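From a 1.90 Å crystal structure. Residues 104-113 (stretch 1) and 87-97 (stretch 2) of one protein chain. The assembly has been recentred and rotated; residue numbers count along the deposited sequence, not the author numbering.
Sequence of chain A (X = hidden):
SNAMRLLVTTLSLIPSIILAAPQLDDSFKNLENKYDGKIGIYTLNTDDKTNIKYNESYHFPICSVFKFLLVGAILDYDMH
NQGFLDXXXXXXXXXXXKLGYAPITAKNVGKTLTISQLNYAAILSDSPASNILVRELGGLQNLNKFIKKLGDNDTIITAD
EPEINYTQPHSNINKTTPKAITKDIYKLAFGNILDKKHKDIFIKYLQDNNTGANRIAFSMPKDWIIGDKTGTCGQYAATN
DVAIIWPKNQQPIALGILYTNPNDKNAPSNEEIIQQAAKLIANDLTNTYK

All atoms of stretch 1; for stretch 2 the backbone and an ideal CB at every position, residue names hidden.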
ATOM      1  N   ILE A 104      12.924  -8.143   9.065  1.00 19.35           N
ATOM      2  CA  ILE A 104      13.332  -7.546  10.331  1.00 18.56           C
ATOM      3  C   ILE A 104      12.973  -8.441  11.532  1.00 23.86           C
ATOM      4  O   ILE A 104      13.817  -8.738  12.365  1.00 22.79           O
ATOM      5  CB  ILE A 104      12.704  -6.143  10.532  1.00 29.18           C
ATOM      6  CG1 ILE A 104      13.236  -5.152   9.499  1.00 30.61           C
ATOM      7  CG2 ILE A 104      13.007  -5.608  11.928  1.00 22.53           C
ATOM      8  CD1 ILE A 104      12.674  -5.320   8.120  1.00 33.83           C
ATOM      9  N   THR A 105      11.722  -8.882  11.612  1.00 21.74           N
ATOM     10  CA  THR A 105      11.288  -9.603  12.793  1.00 14.31           C
ATOM     11  C   THR A 105      12.081 -10.898  13.006  1.00 20.01           C
ATOM     12  O   THR A 105      12.366 -11.270  14.141  1.00 22.27           O
ATOM     13  CB  THR A 105       9.777  -9.854  12.791  1.00 17.07           C
ATOM     14  OG1 THR A 105       9.392 -10.515  11.577  1.00 21.72           O
ATOM     15  CG2 THR A 105       9.037  -8.511  12.893  1.00 21.58           C
ATOM     16  N   ALA A 106      12.454 -11.565  11.921  1.00 21.07           N
ATOM     17  CA  ALA A 106      13.182 -12.818  12.037  1.00 23.42           C
ATOM     18  C   ALA A 106      14.558 -12.620  12.670  1.00 29.27           C
ATOM     19  O   ALA A 106      15.159 -13.572  13.173  1.00 27.65           O
ATOM     20  CB  ALA A 106      13.314 -13.492  10.665  1.00 19.68           C
ATOM     21  N   LYS A 107      15.078 -11.397  12.629  1.00 20.45           N
ATOM     22  CA  LYS A 107      16.385 -11.137  13.229  1.00 22.98           C
ATOM     23  C   LYS A 107      16.264 -10.734  14.703  1.00 24.76           C
ATOM     24  O   LYS A 107      17.259 -10.414  15.350  1.00 29.24           O
ATOM     25  CB  LYS A 107      17.135 -10.045  12.452  1.00 24.20           C
ATOM     26  CG  LYS A 107      17.254 -10.303  10.950  1.00 24.33           C
ATOM     27  CD  LYS A 107      18.260  -9.331  10.321  1.00 23.99           C
ATOM     28  CE  LYS A 107      18.478  -9.629   8.847  1.00 24.87           C
ATOM     29  NZ  LYS A 107      19.596  -8.813   8.276  1.00 20.72           N
ATOM     30  N   ASN A 108      15.052 -10.762  15.242  1.00 19.41           N
ATOM     31  CA  ASN A 108      14.831 -10.231  16.587  1.00 26.71           C
ATOM     32  C   ASN A 108      14.026 -11.131  17.523  1.00 29.75           C
ATOM     33  O   ASN A 108      13.465 -10.658  18.517  1.00 24.92           O
ATOM     34  CB  ASN A 108      14.161  -8.861  16.492  1.00 19.87           C
ATOM     35  CG  ASN A 108      15.096  -7.802  15.965  1.00 22.07           C
ATOM     36  OD1 ASN A 108      15.883  -7.227  16.718  1.00 19.67           O
ATOM     37  ND2 ASN A 108      15.034  -7.550  14.657  1.00 22.27           N
ATOM     38  N   VAL A 109      13.974 -12.422  17.208  1.00 21.35           N
ATOM     39  CA  VAL A 109      13.256 -13.371  18.051  1.00 22.70           C
ATOM     40  C   VAL A 109      13.944 -13.470  19.411  1.00 26.86           C
ATOM     41  O   VAL A 109      15.167 -13.612  19.487  1.00 25.61           O
ATOM     42  CB  VAL A 109      13.160 -14.748  17.368  1.00 29.98           C
ATOM     43  CG1 VAL A 109      12.575 -15.781  18.321  1.00 28.96           C
ATOM     44  CG2 VAL A 109      12.300 -14.628  16.097  1.00 26.88           C
ATOM     45  N   GLY A 110      13.158 -13.347  20.478  1.00 27.42           N
ATOM     46  CA  GLY A 110      13.689 -13.394  21.832  1.00 30.76           C
ATOM     47  C   GLY A 110      14.158 -12.031  22.308  1.00 33.59           C
ATOM     48  O   GLY A 110      14.628 -11.898  23.438  1.00 31.05           O
ATOM     49  N   LYS A 111      14.047 -11.023  21.443  1.00 26.85           N
ATOM     50  CA  LYS A 111      14.339  -9.645  21.828  1.00 30.49           C
ATOM     51  C   LYS A 111      13.055  -8.814  21.720  1.00 29.67           C
ATOM     52  O   LYS A 111      11.958  -9.365  21.555  1.00 28.28           O
ATOM     53  CB  LYS A 111      15.401  -9.027  20.919  1.00 28.67           C
ATOM     54  CG  LYS A 111      16.721  -9.791  20.801  1.00 39.83           C
ATOM     55  CD  LYS A 111      17.609  -9.127  19.741  1.00 44.15           C
ATOM     56  CE  LYS A 111      19.036  -9.641  19.776  1.00 49.19           C
ATOM     57  NZ  LYS A 111      19.949  -8.803  18.938  1.00 49.62           N
ATOM     58  N   THR A 112      13.189  -7.493  21.799  1.00 25.27           N
ATOM     59  CA  THR A 112      12.026  -6.625  21.656  1.00 24.30           C
ATOM     60  C   THR A 112      12.268  -5.603  20.565  1.00 19.35           C
ATOM     61  O   THR A 112      13.404  -5.264  20.272  1.00 22.70           O
ATOM     62  CB  THR A 112      11.718  -5.834  22.940  1.00 30.17           C
ATOM     63  OG1 THR A 112      12.809  -4.943  23.211  1.00 34.33           O
ATOM     64  CG2 THR A 112      11.499  -6.768  24.130  1.00 27.71           C
ATOM     65  N   LEU A 113      11.182  -5.108  19.990  1.00 19.82           N
ATOM     66  CA  LEU A 113      11.212  -4.030  19.006  1.00 20.64           C
ATOM     67  C   LEU A 113      10.178  -2.983  19.442  1.00 18.94           C
ATOM     68  O   LEU A 113       9.132  -3.342  19.995  1.00 21.85           O
ATOM     69  CB  LEU A 113      10.844  -4.569  17.617  1.00 22.70           C
ATOM     70  CG  LEU A 113      11.900  -5.411  16.887  1.00 26.03           C
ATOM     71  CD1 LEU A 113      11.359  -5.884  15.522  1.00 21.60           C
ATOM     72  CD2 LEU A 113      13.159  -4.591  16.695  1.00 19.69           C
ATOM     73  N   UNK A  87       6.830   2.142  22.668  1.00 25.75           N
ATOM     74  CA  UNK A  87       6.472   0.969  23.467  1.00 27.54           C
ATOM     75  C   UNK A  87       7.192  -0.281  22.983  1.00 28.80           C
ATOM     76  O   UNK A  87       7.174  -0.587  21.791  1.00 22.74           O
ATOM     77  CB  UNK A  87       4.959   0.743  23.429  1.00 27.54           C
ATOM     78  N   UNK A  88       7.803  -1.011  23.916  1.00 26.69           N
ATOM     79  CA  UNK A  88       8.604  -2.184  23.584  1.00 27.01           C
ATOM     80  C   UNK A  88       7.755  -3.438  23.470  1.00 31.78           C
ATOM     81  O   UNK A  88       7.010  -3.779  24.387  1.00 33.71           O
ATOM     82  CB  UNK A  88       9.696  -2.392  24.635  1.00 27.01           C
ATOM     83  N   UNK A  89       7.874  -4.121  22.338  1.00 23.62           N
ATOM     84  CA  UNK A  89       7.096  -5.321  22.078  1.00 20.09           C
ATOM     85  C   UNK A  89       8.021  -6.515  21.934  1.00 22.88           C
ATOM     86  O   UNK A  89       8.897  -6.517  21.083  1.00 23.62           O
ATOM     87  CB  UNK A  89       6.237  -5.152  20.824  1.00 20.09           C
ATOM     88  N   UNK A  90       7.829  -7.540  22.773  1.00 28.55           N
ATOM     89  CA  UNK A  90       8.560  -8.802  22.616  1.00 33.65           C
ATOM     90  C   UNK A  90       8.276  -9.465  21.269  1.00 28.61           C
ATOM     91  O   UNK A  90       7.130  -9.518  20.836  1.00 29.61           O
ATOM     92  CB  UNK A  90       8.198  -9.763  23.750  1.00 33.65           C
ATOM     93  N   UNK A  91       9.319  -9.939  20.600  1.00 23.63           N
ATOM     94  CA  UNK A  91       9.148 -10.687  19.361  1.00 22.59           C
ATOM     95  C   UNK A  91       9.338 -12.165  19.689  1.00 27.35           C
ATOM     96  O   UNK A  91      10.422 -12.572  20.092  1.00 28.68           O
ATOM     97  CB  UNK A  91      10.129 -10.222  18.282  1.00 22.59           C
ATOM     98  N   UNK A  92       8.277 -12.954  19.536  1.00 29.38           N
ATOM     99  CA  UNK A  92       8.317 -14.378  19.872  1.00 34.47           C
ATOM    100  C   UNK A  92       8.318 -15.248  18.613  1.00 31.77           C
ATOM    101  O   UNK A  92       7.854 -14.818  17.558  1.00 28.05           O
ATOM    102  CB  UNK A  92       7.127 -14.745  20.761  1.00 34.47           C
ATOM    103  N   UNK A  93       8.822 -16.472  18.730  1.00 27.49           N
ATOM    104  CA  UNK A  93       8.912 -17.367  17.580  1.00 31.30           C
ATOM    105  C   UNK A  93       7.545 -17.593  16.954  1.00 28.07           C
ATOM    106  O   UNK A  93       7.409 -17.623  15.736  1.00 37.14           O
ATOM    107  CB  UNK A  93       9.529 -18.705  17.991  1.00 31.30           C
ATOM    108  N   UNK A  94       6.530 -17.741  17.796  1.00 27.23           N
ATOM    109  CA  UNK A  94       5.175 -17.963  17.312  1.00 35.16           C
ATOM    110  C   UNK A  94       4.628 -16.749  16.552  1.00 35.01           C
ATOM    111  O   UNK A  94       3.653 -16.858  15.825  1.00 32.29           O
ATOM    112  CB  UNK A  94       4.254 -18.302  18.486  1.00 35.16           C
ATOM    113  N   UNK A  95       5.258 -15.591  16.718  1.00 34.40           N
ATOM    114  CA  UNK A  95       4.883 -14.417  15.933  1.00 32.76           C
ATOM    115  C   UNK A  95       5.281 -14.621  14.475  1.00 25.01           C
ATOM    116  O   UNK A  95       4.584 -14.175  13.557  1.00 27.03           O
ATOM    117  CB  UNK A  95       5.538 -13.154  16.496  1.00 32.76           C
ATOM    118  N   UNK A  96       6.416 -15.290  14.279  1.00 30.07           N
ATOM    119  CA  UNK A  96       6.933 -15.566  12.947  1.00 24.01           C
ATOM    120  C   UNK A  96       6.089 -16.675  12.335  1.00 29.29           C
ATOM    121  O   UNK A  96       5.602 -16.539  11.218  1.00 25.88           O
ATOM    122  CB  UNK A  96       8.412 -15.954  12.990  1.00 24.01           C
ATOM    123  N   UNK A  97       5.919 -17.770  13.074  1.00 29.00           N
ATOM    124  CA  UNK A  97       5.092 -18.880  12.614  1.00 34.35           C
ATOM    125  C   UNK A  97       5.634 -19.478  11.328  1.00 30.25           C
ATOM    126  O   UNK A  97       6.828 -19.748  11.223  1.00 33.32           O
ATOM    127  CB  UNK A  97       3.648 -18.419  12.408  1.00 34.35           C
TER

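Stretch 2 pairs with the end of stretch 1 as an antiparallel ladder, then turns and runs past the 3-10 segment.

Position 87 points its CB away from stretch 1, and no atom of that stretch lies within 5.5 Å of the ideal CB. Almost any side chain would suit. It is Lys87; its side chain makes no contact with stretch 1.

At 88 the CB leaves sideways. The ideal CB of 88 is 4.3 Å from Thr112 OG1, with open space beyond. Many polar or long residues would fit. Lys88 is deposited, and its end leads away from stretch 1.

Position 89 is a hydrogen-bonded pair with Leu113. Its N donates to Leu113 O (N to O 2.8 Å), and Leu113 N donates to its O (N to O 2.9 Å). Its CB is on the same face of the sheet as the Leu113 side chain, 3.5 Å from Leu113 O. An apolar, beta-branched residue would suit a strand here, though others could. It is Ile89, whose end leads away from stretch 1.

Position 90 is the non-hydrogen-bonded partner of Thr112, with CA atoms 4.2 Å apart. Its N makes no bond to stretch 1, and its phi of -61° is one that proline accepts. The ideal CB is 4.5 Å from Thr112 CG2. Proline, alanine, valine or threonine would all be reasonable. Pro90 is deposited, and its CG comes within 4.4 Å of Thr112 CG2.

At 91 the CB points toward stretch 1. Its N donates to Lys111 O (N to O 2.9 Å), and its O accepts from Gly110 N (O to N 2.9 Å), so the backbone holds the type II turn from Asn108 to Lys111 at two points. The CB points into a hollow lined by Thr105, Asn108, Val109 and Leu113. A branched apolar residue such as isoleucine, valine or leucine would suit. Ile91 fills it: CG1 lies 4.0 Å from Leu113 CG, while CG2 lies 4.4 Å from Val109 CG2. It has the largest area covered by the other stretch.

Position 92 points away, so polar residues are welcome. Asn92 is deposited; its backbone N bonds to the side chain of 95.

At 93 the CB goes sideways, 4.2 Å from Val109 CG1. A medium or long chain could reach back over that valine. Gln93 does so, with NE2 3.4 Å from Val109 CG1, a contact and not a hydrogen bond.

Position 94 is out of reach and unconstrained by stretch 1. It is Asp94.

Position 95 points toward stretch 1 but stays clear of it. The backbone N of 92 is a nearby donor, so a short acceptor such as aspartate, asparagine or serine would suit. Asp95 accepts from Asn92 N through OD2 (N to OD2 2.9 Å).

At 96 the CB points toward stretch 1, and Thr105 lies to the side, within reach of a longer chain. A larger apolar chain is favoured: isoleucine, leucine or methionine. Ile96 places CG1 3.9 Å from Val109 CG2 and CD1 3.5 Å from Thr105 OG1.

Position 97 has positive phi (61°) just after the helix, which favours glycine. It is Gly97.

Stretch 2 87-97: KKIPINQDDIG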
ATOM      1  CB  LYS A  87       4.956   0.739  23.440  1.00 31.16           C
ATOM      2  CG  LYS A  87       4.523  -0.596  24.022  1.00 35.68           C
ATOM      3  CD  LYS A  87       3.017  -0.651  24.277  1.00 47.70           C
ATOM      4  CE  LYS A  87       2.644   0.077  25.565  1.00 64.71           C
ATOM      5  NZ  LYS A  87       1.207  -0.112  25.935  1.00 73.54           N
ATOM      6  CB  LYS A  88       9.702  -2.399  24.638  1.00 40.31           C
ATOM      7  CG  LYS A  88      10.739  -1.286  24.695  1.00 44.40           C
ATOM      8  CD  LYS A  88      11.637  -1.416  25.927  1.00 55.27           C
ATOM      9  CE  LYS A  88      12.451  -0.143  26.164  1.00 65.65           C
ATOM     10  NZ  LYS A  88      13.427  -0.263  27.298  1.00 68.43           N
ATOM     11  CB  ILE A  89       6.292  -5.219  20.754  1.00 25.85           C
ATOM     12  CG1 ILE A  89       5.523  -3.891  20.668  1.00 24.35           C
ATOM     13  CG2 ILE A  89       5.352  -6.407  20.627  1.00 24.02           C
ATOM     14  CD1 ILE A  89       4.553  -3.656  21.843  1.00 29.33           C
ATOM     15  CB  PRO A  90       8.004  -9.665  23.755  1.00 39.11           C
ATOM     16  CG  PRO A  90       7.579  -8.682  24.788  1.00 40.59           C
ATOM     17  CD  PRO A  90       7.038  -7.507  24.013  1.00 36.38           C
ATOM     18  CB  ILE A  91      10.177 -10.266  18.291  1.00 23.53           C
ATOM     19  CG1 ILE A  91      10.117  -8.753  18.061  1.00 21.92           C
ATOM     20  CG2 ILE A  91       9.938 -11.014  16.989  1.00 23.01           C
ATOM     21  CD1 ILE A  91       8.719  -8.224  17.840  1.00 26.33           C
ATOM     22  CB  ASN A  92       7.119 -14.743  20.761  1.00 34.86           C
ATOM     23  CG  ASN A  92       7.063 -13.906  22.035  1.00 44.74           C
ATOM     24  OD1 ASN A  92       8.076 -13.710  22.707  1.00 40.16           O
ATOM     25  ND2 ASN A  92       5.884 -13.397  22.359  1.00 45.40           N
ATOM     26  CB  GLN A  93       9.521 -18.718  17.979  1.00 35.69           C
ATOM     27  CG  GLN A  93       9.900 -19.579  16.778  1.00 36.93           C
ATOM     28  CD  GLN A  93      10.935 -18.907  15.881  1.00 36.81           C
ATOM     29  OE1 GLN A  93      10.683 -18.661  14.700  1.00 41.64           O
ATOM     30  NE2 GLN A  93      12.106 -18.613  16.436  1.00 32.42           N
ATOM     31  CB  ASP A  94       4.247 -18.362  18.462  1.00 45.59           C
ATOM     32  CG  ASP A  94       4.247 -17.350  19.592  1.00 65.52           C
ATOM     33  OD1 ASP A  94       4.162 -17.777  20.763  1.00 79.51           O
ATOM     34  OD2 ASP A  94       4.324 -16.132  19.315  1.00 70.44           O
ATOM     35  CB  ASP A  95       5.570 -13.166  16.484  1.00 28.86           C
ATOM     36  CG  ASP A  95       4.915 -12.656  17.741  1.00 38.61           C
ATOM     37  OD1 ASP A  95       3.676 -12.771  17.841  1.00 37.61           O
ATOM     38  OD2 ASP A  95       5.632 -12.138  18.626  1.00 40.04           O
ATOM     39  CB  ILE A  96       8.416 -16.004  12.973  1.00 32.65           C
ATOM     40  CG1 ILE A  96       9.287 -14.959  13.679  1.00 32.64           C
ATOM     41  CG2 ILE A  96       8.933 -16.247  11.565  1.00 31.35           C
ATOM     42  CD1 ILE A  96       9.097 -13.574  13.155  1.00 31.99           C
TER
HETATM   43  O   HOH W   1      11.072 -11.432  23.187  1.00 44.78           O
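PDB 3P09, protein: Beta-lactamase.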